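PDB 4AMQ: L544 from Acanthamoeba polyphaga mimivirus, which probably acts as a nucleotidyl transferase, binds manganese ions, and is carried in the virion. Local coordinates for residues N315-N320 / T346-N351; D323-V328 / N342-Q347. All coordinates share one frame; numbering follows the deposited sequence.

Contact 1: residues N315-N320 / T346-N351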
loop_
_atom_site.group_PDB
_atom_site.type_symbol
_atom_site.label_atom_id
_atom_site.label_comp_id
_atom_site.label_asym_id
_atom_site.label_seq_id
_atom_site.Cartn_x
_atom_site.Cartn_y
_atom_site.Cartn_z
ATOM N N ASN A 315 20.796 4.672 9.279
ATOM C CA ASN A 315 22.045 5.374 9.012
ATOM C C ASN A 315 21.933 6.272 7.783
ATOM O O ASN A 315 21.283 5.910 6.801
ATOM C CB ASN A 315 23.196 4.379 8.837
ATOM C CG ASN A 315 23.446 3.550 10.085
ATOM O OD1 ASN A 315 23.263 2.333 10.083
ATOM N ND2 ASN A 315 23.871 4.208 11.159
ATOM N N GLY A 316 22.560 7.444 7.846
ATOM C CA GLY A 316 22.573 8.368 6.725
ATOM C C GLY A 316 21.372 9.293 6.662
ATOM O O GLY A 316 21.119 9.926 5.637
ATOM N N ILE A 317 20.630 9.385 7.761
ATOM C CA ILE A 317 19.416 10.193 7.787
ATOM C C ILE A 317 19.702 11.623 8.230
ATOM O O ILE A 317 20.414 11.851 9.206
ATOM C CB ILE A 317 18.339 9.568 8.706
ATOM C CG1 ILE A 317 17.984 8.163 8.224
ATOM C CG2 ILE A 317 17.083 10.428 8.732
ATOM C CD1 ILE A 317 17.474 8.132 6.801
ATOM N N ASP A 318 19.148 12.584 7.499
ATOM C CA ASP A 318 19.244 13.984 7.886
ATOM C C ASP A 318 18.392 14.228 9.124
ATOM O O ASP A 318 17.197 14.501 9.021
ATOM C CB ASP A 318 18.781 14.886 6.741
ATOM C CG ASP A 318 18.869 16.357 7.088
ATOM O OD1 ASP A 318 19.539 16.692 8.085
ATOM O OD2 ASP A 318 18.275 17.178 6.360
ATOM N N MET A 319 19.013 14.126 10.294
ATOM C CA MET A 319 18.291 14.251 11.558
ATOM C C MET A 319 17.710 15.643 11.805
ATOM O O MET A 319 16.981 15.849 12.773
ATOM C CB MET A 319 19.174 13.818 12.732
ATOM C CG MET A 319 19.463 12.325 12.759
ATOM S SD MET A 319 17.953 11.344 12.883
ATOM C CE MET A 319 17.423 11.755 14.545
ATOM N N ASN A 320 18.026 16.594 10.930
ATOM C CA ASN A 320 17.402 17.914 10.993
ATOM C C ASN A 320 15.910 17.830 10.704
ATOM O O ASN A 320 15.120 18.605 11.244
ATOM C CB ASN A 320 18.061 18.888 10.015
ATOM C CG ASN A 320 19.483 19.232 10.401
ATOM O OD1 ASN A 320 19.884 19.065 11.555
ATOM N ND2 ASN A 320 20.255 19.721 9.438
ATOM N N THR A 346 7.107 13.786 4.160
ATOM C CA THR A 346 7.434 13.678 2.743
ATOM C C THR A 346 8.935 13.847 2.510
ATOM O O THR A 346 9.538 13.104 1.734
ATOM C CB THR A 346 6.649 14.697 1.902
ATOM O OG1 THR A 346 5.256 14.360 1.930
ATOM C CG2 THR A 346 7.138 14.688 0.457
ATOM N N GLN A 347 9.535 14.823 3.184
ATOM C CA GLN A 347 10.980 15.004 3.127
ATOM C C GLN A 347 11.681 13.777 3.691
ATOM O O GLN A 347 12.648 13.282 3.113
ATOM C CB GLN A 347 11.405 16.244 3.914
ATOM C CG GLN A 347 10.866 17.549 3.359
ATOM C CD GLN A 347 11.081 18.715 4.308
ATOM O OE1 GLN A 347 12.177 18.906 4.837
ATOM N NE2 GLN A 347 10.030 19.495 4.533
ATOM N N LEU A 348 11.188 13.298 4.829
ATOM C CA LEU A 348 11.754 12.126 5.482
ATOM C C LEU A 348 11.676 10.913 4.564
ATOM O O LEU A 348 12.614 10.127 4.476
ATOM C CB LEU A 348 11.023 11.840 6.794
ATOM C CG LEU A 348 11.599 10.717 7.657
ATOM C CD1 LEU A 348 13.061 10.988 7.985
ATOM C CD2 LEU A 348 10.783 10.543 8.933
ATOM N N TYR A 349 10.547 10.774 3.878
ATOM C CA TYR A 349 10.338 9.674 2.951
ATOM C C TYR A 349 11.429 9.694 1.883
ATOM O O TYR A 349 12.063 8.679 1.603
ATOM C CB TYR A 349 8.958 9.804 2.305
ATOM C CG TYR A 349 8.502 8.589 1.533
ATOM C CD1 TYR A 349 7.804 7.564 2.163
ATOM C CD2 TYR A 349 8.747 8.474 0.171
ATOM C CE1 TYR A 349 7.374 6.457 1.462
ATOM C CE2 TYR A 349 8.320 7.367 -0.539
ATOM C CZ TYR A 349 7.633 6.362 0.112
ATOM O OH TYR A 349 7.207 5.256 -0.588
ATOM N N THR A 350 11.644 10.868 1.300
ATOM C CA THR A 350 12.677 11.065 0.293
ATOM C C THR A 350 14.054 10.733 0.851
ATOM O O THR A 350 14.859 10.057 0.206
ATOM C CB THR A 350 12.689 12.520 -0.201
ATOM O OG1 THR A 350 11.410 12.846 -0.757
ATOM C CG2 THR A 350 13.770 12.719 -1.258
ATOM N N ASN A 351 14.318 11.215 2.058
ATOM C CA ASN A 351 15.606 11.002 2.692
ATOM C C ASN A 351 15.886 9.522 2.932
ATOM O O ASN A 351 16.994 9.044 2.691
ATOM C CB ASN A 351 15.694 11.792 3.999
ATOM C CG ASN A 351 17.115 11.927 4.502
ATOM O OD1 ASN A 351 17.427 11.537 5.624
ATOM N ND2 ASN A 351 17.989 12.473 3.666
#
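Asn-351 reaches out from its helix to hold the end of a loop just where that loop turns into the next helix. Its CG lies anti to the backbone N (chi1 -164°), which extends the amide away from the helix so that OD1 arrives at the backbone of Ile-317 and Asp-318. There OD1 accepts the backbone N-H of Asp-318, with 2.8 Å between Asp-318 N and Asn-351 OD1. The bond is fairly straight at hydrogen, 158°, although the donor stands 27° out of the amide's carbonyl plane.

The same oxygen sits against carbon on its other approaches: Ile-317 CA is 3.2 Å from Asn-351 OD1, and Ile-317 CG2 and CD1 both border it. Next to this polar point the isoleucine turns its CG2 branch to Leu-348, and Ile-317 CG2 meets Leu-348 CD1 at 4.1 Å, the two side chains crossing at about a right angle. Amide and hydrocarbon thus share one small patch, a hydrogen bond beside a methyl-methyl contact.

Asp-318 occupies the N-cap position. Its carboxylate folds forward over the new helix, where Asn-320 N donates to Asp-318 OD1 at 3.2 Å, meeting that oxygen from above the carboxylate plane. Asp-318 thus gives its N-H to Asn-351 and uses its carboxylate to cap its own helix, a worked case of a helix start tied both to a neighbour and to itself.

The loop leads from helix 297-311 into helix 319-331 and lies against helix 334-368, where Ser-355 OG also bonds to Asn-315 O. Ile-317 packs further on Ile-352 and Ile-311, while Leu-348 reaches Ile-307 and Ile-311 of helix 297-311 and Ile-321 of helix 319-331.

Contact 2: residues D323-V328 / N342-Q347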
loop_
_atom_site.group_PDB
_atom_site.type_symbol
_atom_site.label_atom_id
_atom_site.label_comp_id
_atom_site.label_asym_id
_atom_site.label_seq_id
_atom_site.Cartn_x
_atom_site.Cartn_y
_atom_site.Cartn_z
ATOM N N ASP A 323 14.296 17.012 13.973
ATOM C CA ASP A 323 14.198 18.191 14.829
ATOM C C ASP A 323 13.046 19.100 14.392
ATOM O O ASP A 323 12.326 19.647 15.226
ATOM C CB ASP A 323 15.513 18.977 14.834
ATOM C CG ASP A 323 16.663 18.188 15.435
ATOM O OD1 ASP A 323 16.395 17.197 16.150
ATOM O OD2 ASP A 323 17.834 18.559 15.199
ATOM N N LYS A 324 12.876 19.260 13.081
ATOM C CA LYS A 324 11.764 20.038 12.540
ATOM C C LYS A 324 10.410 19.434 12.920
ATOM O O LYS A 324 9.435 20.155 13.133
ATOM C CB LYS A 324 11.873 20.152 11.017
ATOM C CG LYS A 324 12.989 21.062 10.536
ATOM C CD LYS A 324 12.726 21.579 9.117
ATOM C CE LYS A 324 12.722 20.471 8.080
ATOM N NZ LYS A 324 12.360 20.979 6.719
ATOM N N ILE A 325 10.352 18.109 13.005
ATOM C CA ILE A 325 9.117 17.427 13.379
ATOM C C ILE A 325 8.799 17.661 14.854
ATOM O O ILE A 325 7.636 17.827 15.222
ATOM C CB ILE A 325 9.183 15.916 13.048
ATOM C CG1 ILE A 325 8.910 15.692 11.560
ATOM C CG2 ILE A 325 8.186 15.129 13.866
ATOM C CD1 ILE A 325 9.302 14.315 11.059
ATOM N N GLN A 326 9.832 17.690 15.691
ATOM C CA GLN A 326 9.647 17.956 17.111
ATOM C C GLN A 326 9.150 19.382 17.345
ATOM O O GLN A 326 8.267 19.601 18.166
ATOM C CB GLN A 326 10.944 17.701 17.880
ATOM C CG GLN A 326 10.800 17.806 19.389
ATOM C CD GLN A 326 9.804 16.809 19.959
ATOM O OE1 GLN A 326 9.934 15.599 19.761
ATOM N NE2 GLN A 326 8.798 17.315 20.665
ATOM N N GLU A 327 9.706 20.346 16.616
ATOM C CA GLU A 327 9.277 21.738 16.753
ATOM C C GLU A 327 7.835 21.952 16.301
ATOM O O GLU A 327 7.161 22.856 16.790
ATOM C CB GLU A 327 10.219 22.679 16.003
ATOM C CG GLU A 327 11.662 22.627 16.494
ATOM C CD GLU A 327 11.798 23.028 17.949
ATOM O OE1 GLU A 327 11.031 23.904 18.405
ATOM O OE2 GLU A 327 12.668 22.458 18.637
ATOM N N VAL A 328 7.362 21.129 15.369
ATOM C CA VAL A 328 5.949 21.157 15.009
ATOM C C VAL A 328 5.119 20.706 16.203
ATOM O O VAL A 328 4.162 21.375 16.600
ATOM C CB VAL A 328 5.632 20.241 13.809
ATOM C CG1 VAL A 328 4.130 19.974 13.723
ATOM C CG2 VAL A 328 6.146 20.853 12.510
ATOM N N ASN A 342 2.576 15.859 7.965
ATOM C CA ASN A 342 2.439 15.188 6.680
ATOM C C ASN A 342 3.477 15.734 5.705
ATOM O O ASN A 342 4.152 14.980 5.010
ATOM C CB ASN A 342 1.022 15.369 6.128
ATOM C CG ASN A 342 0.723 14.443 4.957
ATOM O OD1 ASN A 342 1.092 13.269 4.964
ATOM N ND2 ASN A 342 0.050 14.974 3.942
ATOM N N THR A 343 3.610 17.055 5.682
ATOM C CA THR A 343 4.595 17.727 4.843
ATOM C C THR A 343 6.022 17.281 5.165
ATOM O O THR A 343 6.806 16.977 4.266
ATOM C CB THR A 343 4.490 19.257 4.991
ATOM O OG1 THR A 343 3.255 19.704 4.421
ATOM C CG2 THR A 343 5.649 19.951 4.288
ATOM N N LEU A 344 6.353 17.237 6.451
ATOM C CA LEU A 344 7.692 16.837 6.872
ATOM C C LEU A 344 7.973 15.348 6.651
ATOM O O LEU A 344 9.114 14.960 6.406
ATOM C CB LEU A 344 7.935 17.226 8.331
ATOM C CG LEU A 344 8.043 18.739 8.542
ATOM C CD1 LEU A 344 7.880 19.109 10.007
ATOM C CD2 LEU A 344 9.362 19.268 7.987
ATOM N N LEU A 345 6.940 14.518 6.736
ATOM C CA LEU A 345 7.109 13.089 6.483
ATOM C C LEU A 345 7.461 12.839 5.022
ATOM O O LEU A 345 8.044 11.813 4.684
ATOM C CB LEU A 345 5.854 12.299 6.875
ATOM C CG LEU A 345 5.606 12.106 8.373
ATOM C CD1 LEU A 345 4.343 11.284 8.606
ATOM C CD2 LEU A 345 6.804 11.449 9.046
ATOM N N THR A 346 7.107 13.786 4.160
ATOM C CA THR A 346 7.434 13.678 2.743
ATOM C C THR A 346 8.935 13.847 2.510
ATOM O O THR A 346 9.538 13.104 1.734
ATOM C CB THR A 346 6.649 14.697 1.902
ATOM O OG1 THR A 346 5.256 14.360 1.930
ATOM C CG2 THR A 346 7.138 14.688 0.457
ATOM N N GLN A 347 9.535 14.823 3.184
ATOM C CA GLN A 347 10.980 15.004 3.127
ATOM C C GLN A 347 11.681 13.777 3.691
ATOM O O GLN A 347 12.648 13.282 3.113
ATOM C CB GLN A 347 11.405 16.244 3.914
ATOM C CG GLN A 347 10.866 17.549 3.359
ATOM C CD GLN A 347 11.081 18.715 4.308
ATOM O OE1 GLN A 347 12.177 18.906 4.837
ATOM N NE2 GLN A 347 10.030 19.495 4.533
#
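Leu-344 fills the middle of an antiparallel helical hairpin, in which the axes of 323-328 and 342-347 run at 174° to each other, 10.1 Å apart at their closest. The packed side of the pair is built from apolar side chains. Ile-325 and Leu-344 lie alongside each other, pointing opposite ways, which brings Ile-325 CG1 to 3.7 Å from Leu-344 CB. Val-328 meets the same leucine tip to tip, with Val-328 CG2 lying 3.5 Å from Leu-344 CD1, a methyl that also rests on the backbone oxygen Lys-324 O. Deeper in, the end of Ile-325 approaches Leu-345 more loosely, and both residues lean on Ile-304 of helix 297-311, which joins the hairpin to the rest of the helical domain.

Toward solvent the chemistry changes. Leu-344 divides its two methyls between the regimes: CD1 goes to Val-328, whereas CD2 lies 3.6 Å from Lys-324 CE, alongside the end of that exposed chain. Lys-324 is bent at chi3 (-65°), which carries its amine across the groove to Gln-347, whose own chain is extended beyond CG. The chains cross at about a right angle, and one hydrogen bond spans the outer margin beside Leu-344. In it, Lys-324 NZ donates to Gln-347 OE1 at 2.8 Å, lying in the carbonyl plane on a lone pair, with a C=O...N angle of 117°.

How the contacts relate
Both contacts join helix 319-331, or the loop leading into it, to helix 334-368, and their centres lie about 10 Å apart. Contact 1 is a surface contact at the start of the first helix; contact 2, partly buried, lies farther along the hairpin and has three buried residues among the six that touch. Their chemistry follows this difference: a side-chain amide gripping loop backbone dominates contact 1, whereas packed aliphatic groups dominate contact 2, with one side-chain hydrogen bond on the solvent side. Gln-347 lies in both ranges but touches across the pair in contact 2 alone. Helix 297-311 lies against both.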